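Local coordinates for protein probable sugar kinase (PDB 3KZH) that probably acts as a sugar kinase of the pfkB carbohydrate kinase family, transferring phosphate to a sugar, and binds beta-D-glucopyranose in this crystal, at residues A[59-64]-A[83-88]; A[8-13]-A[131-136]. All coordinates share one frame; numbering follows the deposited sequence.

Contact 1: A[59-64]-A[83-88]; sequences TNFMSI and YHMDDS
Asn60 and His84 are parallel strand neighbours at one end of the large sheet, where the short, weakly bonded strand 83-84 runs beside strand 59-62. The backbone of His84 joins both flanks of Asn60: His84 N donates to Thr59 O at 3.1 Å, and Phe61 N donates to His84 O at 2.8 Å. After His84 the chain leaves the sheet in a type I turn from Met85 to Ser88, and side chains take over. Ser88 OG accepts from Ser63 N at 3.0 Å and donates to Met85 O at 2.8 Å, a double task that suits a hydroxyl; Ser88 N and OG reach that carbonyl from the same face of its plane. On the Asn60 face of the sheet, Asn60 ND2 meets Asp87 OD2 at 3.1 Å in a nearly straight bond (168° at the hydrogen). The two side chains cross at about a right angle, yet amide and carboxylate are almost coplanar. On this same side Met62, a selenomethionine, lays its CG against Asp87 O and brings CE near Asp87 CB. A water accepts from Asp87 N, with Asn60 OD1 and His84 O among its likely acceptors.

The strands and helix 69-81 between them form a beta-alpha-beta crossover, the repeating element of the ribokinase-like alpha/beta core. Between Phe61, Tyr83 and Met85, on the side of helices 69-81 and 44-54, the contact is mainly apolar. Phe61 CD2 approaches the edge of the Tyr83 ring, 3.7 Å from Tyr83 CD1, the two side chains lying side by side. Met85, also selenomethionine, runs alongside Phe61 in an oblique Met-aromatic contact; its chain bends at chi3 (77°), placing CE 3.8 Å from Ser63 CB. Flexible and unbranched, it fits between the ring and Ile74 and Ser78 of helix 69-81.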
ATOM      1  N   THR A  59     -11.343   2.249 -21.774  1.00 17.62           N
ATOM      2  CA  THR A  59     -10.461   1.126 -21.542  1.00 18.03           C
ATOM      3  C   THR A  59     -10.993   0.072 -20.601  1.00 16.66           C
ATOM      4  O   THR A  59     -11.490   0.371 -19.525  1.00 15.03           O
ATOM      5  CB  THR A  59      -9.094   1.654 -20.975  1.00 19.27           C
ATOM      6  OG1 THR A  59      -8.647   2.766 -21.767  1.00 15.31           O
ATOM      7  CG2 THR A  59      -8.007   0.558 -20.966  1.00 17.72           C
ATOM      8  N   ASN A  60     -10.858  -1.175 -21.028  1.00 18.11           N
ATOM      9  CA  ASN A  60     -11.234  -2.314 -20.212  1.00 18.73           C
ATOM     10  C   ASN A  60      -9.903  -3.001 -19.910  1.00 15.79           C
ATOM     11  O   ASN A  60      -9.191  -3.451 -20.807  1.00 11.57           O
ATOM     12  CB  ASN A  60     -12.205  -3.254 -20.945  1.00 19.48           C
ATOM     13  CG  ASN A  60     -12.755  -4.354 -20.045  1.00 22.93           C
ATOM     14  OD1 ASN A  60     -11.999  -5.022 -19.338  1.00 21.57           O
ATOM     15  ND2 ASN A  60     -14.067  -4.561 -20.082  1.00 23.16           N
ATOM     16  N   PHE A  61      -9.543  -2.997 -18.636  1.00 15.35           N
ATOM     17  CA  PHE A  61      -8.313  -3.631 -18.185  1.00 16.30           C
ATOM     18  C   PHE A  61      -8.614  -4.894 -17.385  1.00 15.23           C
ATOM     19  O   PHE A  61      -9.017  -4.824 -16.228  1.00 14.61           O
ATOM     20  CB  PHE A  61      -7.430  -2.657 -17.373  1.00 12.72           C
ATOM     21  CG  PHE A  61      -6.110  -3.257 -16.911  1.00 13.83           C
ATOM     22  CD1 PHE A  61      -5.378  -4.141 -17.740  1.00 11.07           C
ATOM     23  CD2 PHE A  61      -5.606  -2.965 -15.638  1.00 10.68           C
ATOM     24  CE1 PHE A  61      -4.177  -4.728 -17.310  1.00 14.86           C
ATOM     25  CE2 PHE A  61      -4.406  -3.544 -15.193  1.00 11.70           C
ATOM     26  CZ  PHE A  61      -3.686  -4.428 -16.025  1.00 12.27           C
HETATM   27  N   MSE A  62      -8.326  -6.037 -17.999  1.00 17.86           N
HETATM   28  CA  MSE A  62      -8.541  -7.337 -17.378  1.00 22.60           C
HETATM   29  C   MSE A  62      -7.205  -7.823 -16.829  1.00 21.14           C
HETATM   30  O   MSE A  62      -6.282  -8.124 -17.581  1.00 21.10           O
HETATM   31  CB  MSE A  62      -9.115  -8.320 -18.400  1.00 24.71           C
HETATM   32  CG  MSE A  62      -9.694  -9.613 -17.819  1.00 31.06           C
HETATM   33 SE   MSE A  62     -10.334 -10.774 -19.217  1.00 44.00          SE
HETATM   34  CE  MSE A  62     -11.809  -9.691 -19.743  1.00 26.39           C
ATOM     35  N   SER A  63      -7.120  -7.901 -15.508  1.00 19.39           N
ATOM     36  CA  SER A  63      -5.892  -8.306 -14.860  1.00 22.38           C
ATOM     37  C   SER A  63      -6.111  -9.419 -13.859  1.00 25.87           C
ATOM     38  O   SER A  63      -7.136 -10.112 -13.891  1.00 25.67           O
ATOM     39  CB  SER A  63      -5.262  -7.088 -14.181  1.00 20.70           C
ATOM     40  OG  SER A  63      -3.883  -7.290 -13.896  1.00 15.24           O
ATOM     41  N   ILE A  64      -5.100  -9.619 -13.015  1.00 27.56           N
ATOM     42  CA  ILE A  64      -5.099 -10.619 -11.956  1.00 30.20           C
ATOM     43  C   ILE A  64      -4.785  -9.904 -10.632  1.00 30.22           C
ATOM     44  O   ILE A  64      -3.666  -9.449 -10.410  1.00 27.91           O
ATOM     45  CB  ILE A  64      -4.036 -11.717 -12.223  1.00 32.34           C
ATOM     46  CG1 ILE A  64      -4.393 -12.522 -13.484  1.00 34.75           C
ATOM     47  CG2 ILE A  64      -3.893 -12.608 -11.011  1.00 30.47           C
ATOM     48  CD1 ILE A  64      -3.292 -13.439 -13.985  1.00 35.42           C
ATOM     49  N   TYR A  83      -9.590   3.445 -15.887  1.00 17.35           N
ATOM     50  CA  TYR A  83      -9.388   2.184 -16.601  1.00 17.89           C
ATOM     51  C   TYR A  83     -10.177   1.129 -15.822  1.00 19.78           C
ATOM     52  O   TYR A  83      -9.896   0.846 -14.656  1.00 17.60           O
ATOM     53  CB  TYR A  83      -7.896   1.842 -16.847  1.00 16.21           C
ATOM     54  CG  TYR A  83      -6.944   1.813 -15.661  1.00 16.81           C
ATOM     55  CD1 TYR A  83      -6.514   0.591 -15.120  1.00 17.10           C
ATOM     56  CD2 TYR A  83      -6.426   3.002 -15.105  1.00 20.50           C
ATOM     57  CE1 TYR A  83      -5.588   0.538 -14.047  1.00 17.90           C
ATOM     58  CE2 TYR A  83      -5.487   2.963 -14.023  1.00 19.51           C
ATOM     59  CZ  TYR A  83      -5.084   1.719 -13.502  1.00 20.29           C
ATOM     60  OH  TYR A  83      -4.251   1.651 -12.403  1.00 17.38           O
ATOM     61  N   HIS A  84     -11.254   0.666 -16.455  1.00 21.17           N
ATOM     62  CA  HIS A  84     -12.204  -0.296 -15.885  1.00 19.13           C
ATOM     63  C   HIS A  84     -11.682  -1.714 -15.721  1.00 18.37           C
ATOM     64  O   HIS A  84     -11.443  -2.434 -16.685  1.00 15.62           O
ATOM     65  CB  HIS A  84     -13.494  -0.245 -16.696  1.00 20.01           C
ATOM     66  CG  HIS A  84     -13.978   1.154 -16.941  1.00 25.80           C
ATOM     67  ND1 HIS A  84     -14.453   1.964 -15.927  1.00 26.44           N
ATOM     68  CD2 HIS A  84     -13.984   1.913 -18.061  1.00 26.07           C
ATOM     69  CE1 HIS A  84     -14.724   3.161 -16.416  1.00 24.63           C
ATOM     70  NE2 HIS A  84     -14.451   3.157 -17.706  1.00 25.13           N
HETATM   71  N   MSE A  85     -11.549  -2.107 -14.462  1.00 19.63           N
HETATM   72  CA  MSE A  85     -11.019  -3.412 -14.090  1.00 22.50           C
HETATM   73  C   MSE A  85     -12.060  -4.413 -13.600  1.00 22.55           C
HETATM   74  O   MSE A  85     -11.696  -5.451 -13.043  1.00 21.49           O
HETATM   75  CB  MSE A  85      -9.929  -3.231 -13.024  1.00 22.57           C
HETATM   76  CG  MSE A  85      -8.704  -2.477 -13.474  1.00 21.96           C
HETATM   77 SE   MSE A  85      -7.425  -2.438 -12.038  1.00 23.41          SE
HETATM   78  CE  MSE A  85      -6.776  -4.237 -12.219  1.00 15.70           C
ATOM     79  N   ASP A  86     -13.334  -4.117 -13.856  1.00 24.13           N
ATOM     80  CA  ASP A  86     -14.491  -4.928 -13.442  1.00 27.72           C
ATOM     81  C   ASP A  86     -14.419  -6.417 -13.769  1.00 26.14           C
ATOM     82  O   ASP A  86     -14.742  -7.259 -12.930  1.00 26.83           O
ATOM     83  CB  ASP A  86     -15.773  -4.352 -14.063  1.00 31.77           C
ATOM     84  CG  ASP A  86     -16.022  -2.900 -13.674  1.00 36.06           C
ATOM     85  OD1 ASP A  86     -15.173  -2.019 -13.966  1.00 35.37           O
ATOM     86  OD2 ASP A  86     -17.086  -2.637 -13.081  1.00 38.33           O
ATOM     87  N   ASP A  87     -13.909  -6.726 -14.954  1.00 25.07           N
ATOM     88  CA  ASP A  87     -13.804  -8.100 -15.425  1.00 25.04           C
ATOM     89  C   ASP A  87     -12.525  -8.851 -15.066  1.00 24.42           C
ATOM     90  O   ASP A  87     -12.273  -9.931 -15.608  1.00 24.08           O
ATOM     91  CB  ASP A  87     -14.050  -8.143 -16.941  1.00 25.07           C
ATOM     92  CG  ASP A  87     -15.383  -7.538 -17.329  1.00 24.10           C
ATOM     93  OD1 ASP A  87     -16.421  -8.089 -16.922  1.00 23.66           O
ATOM     94  OD2 ASP A  87     -15.394  -6.497 -18.022  1.00 27.38           O
ATOM     95  N   SER A  88     -11.757  -8.319 -14.114  1.00 25.04           N
ATOM     96  CA  SER A  88     -10.493  -8.932 -13.684  1.00 27.51           C
ATOM     97  C   SER A  88     -10.664 -10.163 -12.796  1.00 29.09           C
ATOM     98  O   SER A  88     -11.746 -10.409 -12.239  1.00 27.24           O
ATOM     99  CB  SER A  88      -9.618  -7.922 -12.928  1.00 25.98           C
ATOM    100  OG  SER A  88      -9.298  -6.797 -13.717  1.00 24.61           O
TER
HETATM  101  O   HOH W   1     -11.980  -5.685 -16.643  1.00 22.56           O

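Contact 2: A[8-13]-A[131-136]; sequences YLLVFG and REIFEN
Tyr8 turns the edge of its ring, near the ring plane, to Ile133 O, while Asn136 O stands obliquely beside it; farther along, the rings of Phe12 and Phe134 meet obliquely, planes at 56°. Phe134 also stacks on Phe157 of helix 147-157. This is helix-on-sheet packing of the alpha/beta core of the ribokinase-like fold: helix 131-135 lies against the face of the large sheet at strand 9-12, the directions of helix and strand 123° apart, and the chain then enters the sheet as strand 139-143, next to strand 9-12.

Leu10 and Phe12, two residues apart on the strand, both point toward the helix. Leu10 is forked between two helix residues, CD1 resting 4.0 Å from Ile133 CG2 and CD2 3.6 Å from Phe134 CD1. Its CG stands anti to the backbone N, and chi2 (61°) then spreads CD1 toward Ile133 and CD2 toward Phe134; a branched aliphatic residue suits this double contact. Phe12 CD1 continues the apolar row, 3.7 Å from Phe134 CZ. The Phe134 ring is thus met obliquely by Leu10 near CD1 and by Phe12 near CZ.

Tyrosine suits the other end because it combines a long flat body with a polar tip. Tyr8 OH donates to Ile133 O at a short 2.5 Å, giving a side-chain donor to a carbonyl near the C-terminal end of the short helix. CE1 lies beside Ile133 CG2, and the two side chains cross at about a right angle. On the outer side of the helix, Arg131 NH2 forms a salt bridge with Glu135 OE2 at 2.9 Å, one turn later, with the carboxylate at the guanidinium edge. A water accepts from Tyr8 N at 3.1 Å and donates to Asn136 O.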
ATOM      1  N   TYR A   8     -14.991  -0.101 -26.804  1.00 26.25           N
ATOM      2  CA  TYR A   8     -13.876  -0.112 -25.869  1.00 24.26           C
ATOM      3  C   TYR A   8     -12.666  -0.885 -26.373  1.00 22.56           C
ATOM      4  O   TYR A   8     -12.779  -1.727 -27.273  1.00 21.12           O
ATOM      5  CB  TYR A   8     -14.326  -0.703 -24.516  1.00 23.87           C
ATOM      6  CG  TYR A   8     -14.758  -2.165 -24.566  1.00 26.18           C
ATOM      7  CD1 TYR A   8     -13.843  -3.202 -24.270  1.00 25.96           C
ATOM      8  CD2 TYR A   8     -16.075  -2.524 -24.926  1.00 23.87           C
ATOM      9  CE1 TYR A   8     -14.228  -4.556 -24.332  1.00 25.15           C
ATOM     10  CE2 TYR A   8     -16.469  -3.880 -24.994  1.00 23.32           C
ATOM     11  CZ  TYR A   8     -15.537  -4.878 -24.698  1.00 24.16           C
ATOM     12  OH  TYR A   8     -15.902  -6.189 -24.797  1.00 25.60           O
ATOM     13  N   LEU A   9     -11.542  -0.661 -25.694  1.00 21.97           N
ATOM     14  CA  LEU A   9     -10.287  -1.350 -25.975  1.00 22.10           C
ATOM     15  C   LEU A   9      -9.993  -2.209 -24.767  1.00 19.89           C
ATOM     16  O   LEU A   9     -10.065  -1.736 -23.632  1.00 17.75           O
ATOM     17  CB  LEU A   9      -9.121  -0.364 -26.162  1.00 23.44           C
ATOM     18  CG  LEU A   9      -7.978  -0.816 -27.093  1.00 24.46           C
ATOM     19  CD1 LEU A   9      -7.316   0.404 -27.627  1.00 21.55           C
ATOM     20  CD2 LEU A   9      -6.963  -1.777 -26.504  1.00 26.01           C
ATOM     21  N   LEU A  10      -9.611  -3.454 -25.032  1.00 18.94           N
ATOM     22  CA  LEU A  10      -9.273  -4.376 -23.976  1.00 18.09           C
ATOM     23  C   LEU A  10      -7.775  -4.550 -23.845  1.00 17.60           C
ATOM     24  O   LEU A  10      -7.065  -4.690 -24.839  1.00 15.61           O
ATOM     25  CB  LEU A  10      -9.957  -5.731 -24.186  1.00 16.23           C
ATOM     26  CG  LEU A  10      -9.736  -6.861 -23.163  1.00 19.59           C
ATOM     27  CD1 LEU A  10     -10.223  -6.482 -21.767  1.00 14.57           C
ATOM     28  CD2 LEU A  10     -10.442  -8.103 -23.649  1.00 17.42           C
ATOM     29  N   VAL A  11      -7.303  -4.460 -22.604  1.00 16.15           N
ATOM     30  CA  VAL A  11      -5.900  -4.662 -22.279  1.00 18.75           C
ATOM     31  C   VAL A  11      -5.948  -5.856 -21.333  1.00 20.75           C
ATOM     32  O   VAL A  11      -6.727  -5.858 -20.381  1.00 21.37           O
ATOM     33  CB  VAL A  11      -5.253  -3.409 -21.585  1.00 18.95           C
ATOM     34  CG1 VAL A  11      -3.774  -3.659 -21.279  1.00 14.85           C
ATOM     35  CG2 VAL A  11      -5.392  -2.165 -22.460  1.00 13.45           C
ATOM     36  N   PHE A  12      -5.175  -6.892 -21.648  1.00 21.11           N
ATOM     37  CA  PHE A  12      -5.125  -8.113 -20.840  1.00 21.02           C
ATOM     38  C   PHE A  12      -3.683  -8.358 -20.375  1.00 18.91           C
ATOM     39  O   PHE A  12      -2.808  -8.570 -21.201  1.00 20.33           O
ATOM     40  CB  PHE A  12      -5.660  -9.300 -21.682  1.00 24.04           C
ATOM     41  CG  PHE A  12      -5.736 -10.620 -20.945  1.00 24.08           C
ATOM     42  CD1 PHE A  12      -6.871 -10.945 -20.183  1.00 27.32           C
ATOM     43  CD2 PHE A  12      -4.693 -11.567 -21.049  1.00 24.86           C
ATOM     44  CE1 PHE A  12      -6.985 -12.210 -19.518  1.00 26.58           C
ATOM     45  CE2 PHE A  12      -4.780 -12.829 -20.397  1.00 27.27           C
ATOM     46  CZ  PHE A  12      -5.937 -13.149 -19.629  1.00 24.85           C
ATOM     47  N   GLY A  13      -3.460  -8.369 -19.061  1.00 17.97           N
ATOM     48  CA  GLY A  13      -2.126  -8.594 -18.518  1.00 18.99           C
ATOM     49  C   GLY A  13      -1.943  -8.309 -17.033  1.00 19.86           C
ATOM     50  O   GLY A  13      -2.885  -7.943 -16.337  1.00 19.30           O
ATOM     51  N   ARG A 131     -15.462 -14.512 -22.319  1.00 36.41           N
ATOM     52  CA  ARG A 131     -15.317 -14.547 -23.788  1.00 37.83           C
ATOM     53  C   ARG A 131     -15.982 -13.383 -24.535  1.00 35.89           C
ATOM     54  O   ARG A 131     -15.465 -12.899 -25.534  1.00 32.40           O
ATOM     55  CB  ARG A 131     -15.832 -15.882 -24.345  1.00 41.74           C
ATOM     56  CG  ARG A 131     -17.299 -16.182 -24.035  1.00 47.77           C
ATOM     57  CD  ARG A 131     -17.803 -17.378 -24.793  1.00 51.99           C
ATOM     58  NE  ARG A 131     -17.922 -17.093 -26.218  1.00 58.26           N
ATOM     59  CZ  ARG A 131     -18.705 -17.765 -27.059  1.00 61.23           C
ATOM     60  NH1 ARG A 131     -19.456 -18.778 -26.629  1.00 62.81           N
ATOM     61  NH2 ARG A 131     -18.742 -17.413 -28.338  1.00 61.71           N
ATOM     62  N   GLU A 132     -17.086 -12.898 -23.978  1.00 36.89           N
ATOM     63  CA  GLU A 132     -17.859 -11.799 -24.546  1.00 38.99           C
ATOM     64  C   GLU A 132     -17.119 -10.457 -24.454  1.00 37.11           C
ATOM     65  O   GLU A 132     -17.355  -9.557 -25.261  1.00 36.29           O
ATOM     66  CB  GLU A 132     -19.200 -11.718 -23.830  1.00 41.76           C
ATOM     67  CG  GLU A 132     -20.329 -11.188 -24.662  1.00 46.41           C
ATOM     68  CD  GLU A 132     -21.636 -11.232 -23.913  1.00 48.14           C
ATOM     69  OE1 GLU A 132     -22.276 -12.306 -23.902  1.00 45.90           O
ATOM     70  OE2 GLU A 132     -22.004 -10.194 -23.321  1.00 50.04           O
ATOM     71  N   ILE A 133     -16.213 -10.340 -23.481  1.00 34.29           N
ATOM     72  CA  ILE A 133     -15.424  -9.120 -23.318  1.00 32.39           C
ATOM     73  C   ILE A 133     -14.371  -9.062 -24.433  1.00 30.57           C
ATOM     74  O   ILE A 133     -14.150  -8.005 -25.021  1.00 25.62           O
ATOM     75  CB  ILE A 133     -14.763  -9.024 -21.910  1.00 31.82           C
ATOM     76  CG1 ILE A 133     -15.806  -9.210 -20.793  1.00 31.94           C
ATOM     77  CG2 ILE A 133     -14.011  -7.679 -21.747  1.00 32.63           C
ATOM     78  CD1 ILE A 133     -16.954  -8.168 -20.759  1.00 28.68           C
ATOM     79  N   PHE A 134     -13.796 -10.225 -24.752  1.00 29.56           N
ATOM     80  CA  PHE A 134     -12.797 -10.368 -25.814  1.00 31.62           C
ATOM     81  C   PHE A 134     -13.421 -10.187 -27.194  1.00 33.19           C
ATOM     82  O   PHE A 134     -12.966  -9.352 -27.971  1.00 33.30           O
ATOM     83  CB  PHE A 134     -12.129 -11.738 -25.759  1.00 29.27           C
ATOM     84  CG  PHE A 134     -11.234 -11.943 -24.579  1.00 29.22           C
ATOM     85  CD1 PHE A 134      -9.900 -11.501 -24.610  1.00 30.69           C
ATOM     86  CD2 PHE A 134     -11.693 -12.638 -23.450  1.00 28.17           C
ATOM     87  CE1 PHE A 134      -9.019 -11.753 -23.520  1.00 30.37           C
ATOM     88  CE2 PHE A 134     -10.831 -12.901 -22.354  1.00 28.93           C
ATOM     89  CZ  PHE A 134      -9.492 -12.459 -22.390  1.00 26.87           C
ATOM     90  N   GLU A 135     -14.514 -10.913 -27.446  1.00 34.16           N
ATOM     91  CA  GLU A 135     -15.238 -10.875 -28.723  1.00 35.73           C
ATOM     92  C   GLU A 135     -15.798  -9.513 -29.152  1.00 35.00           C
ATOM     93  O   GLU A 135     -15.803  -9.195 -30.350  1.00 36.02           O
ATOM     94  CB  GLU A 135     -16.350 -11.934 -28.741  1.00 36.36           C
ATOM     95  CG  GLU A 135     -15.834 -13.361 -28.652  1.00 37.84           C
ATOM     96  CD  GLU A 135     -16.921 -14.418 -28.554  1.00 39.23           C
ATOM     97  OE1 GLU A 135     -17.968 -14.156 -27.925  1.00 38.63           O
ATOM     98  OE2 GLU A 135     -16.715 -15.524 -29.102  1.00 40.68           O
ATOM     99  N   ASN A 136     -16.240  -8.711 -28.183  1.00 32.39           N
ATOM    100  CA  ASN A 136     -16.790  -7.385 -28.474  1.00 33.40           C
ATOM    101  C   ASN A 136     -15.776  -6.242 -28.339  1.00 31.70           C
ATOM    102  O   ASN A 136     -16.138  -5.069 -28.471  1.00 32.82           O
ATOM    103  CB  ASN A 136     -18.039  -7.110 -27.626  1.00 35.79           C
ATOM    104  CG  ASN A 136     -19.166  -8.088 -27.910  1.00 38.40           C
ATOM    105  OD1 ASN A 136     -19.454  -8.965 -27.096  1.00 38.67           O
ATOM    106  ND2 ASN A 136     -19.792  -7.957 -29.075  1.00 39.81           N
TER
HETATM  107  O   HOH W   2     -16.018  -2.543 -28.492  1.00 23.94           O

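How the contacts relate
The centres of the two contacts lie about 9 Å apart, and both belong to the large sheet, in which strands 9-12 and 59-62 are neighbours. Along the chain the order is 8-13, 59-64, 83-88, 131-136, so both halves of contact 1 fall between those of contact 2. Asn60 N lies 2.8 Å from Leu9 O, and Ser63 OG 2.7 Å from Gly13 O, both probable hydrogen bonds. Contact 1 adds an outer strand to the sheet, whereas contact 2 lays a helix on its face; Ile133 also touches Asn60, Met62 and Asp87. Segments far apart in sequence thus build neighbouring parts of one alpha/beta core. None of the glucose-pocket residues belongs to either contact.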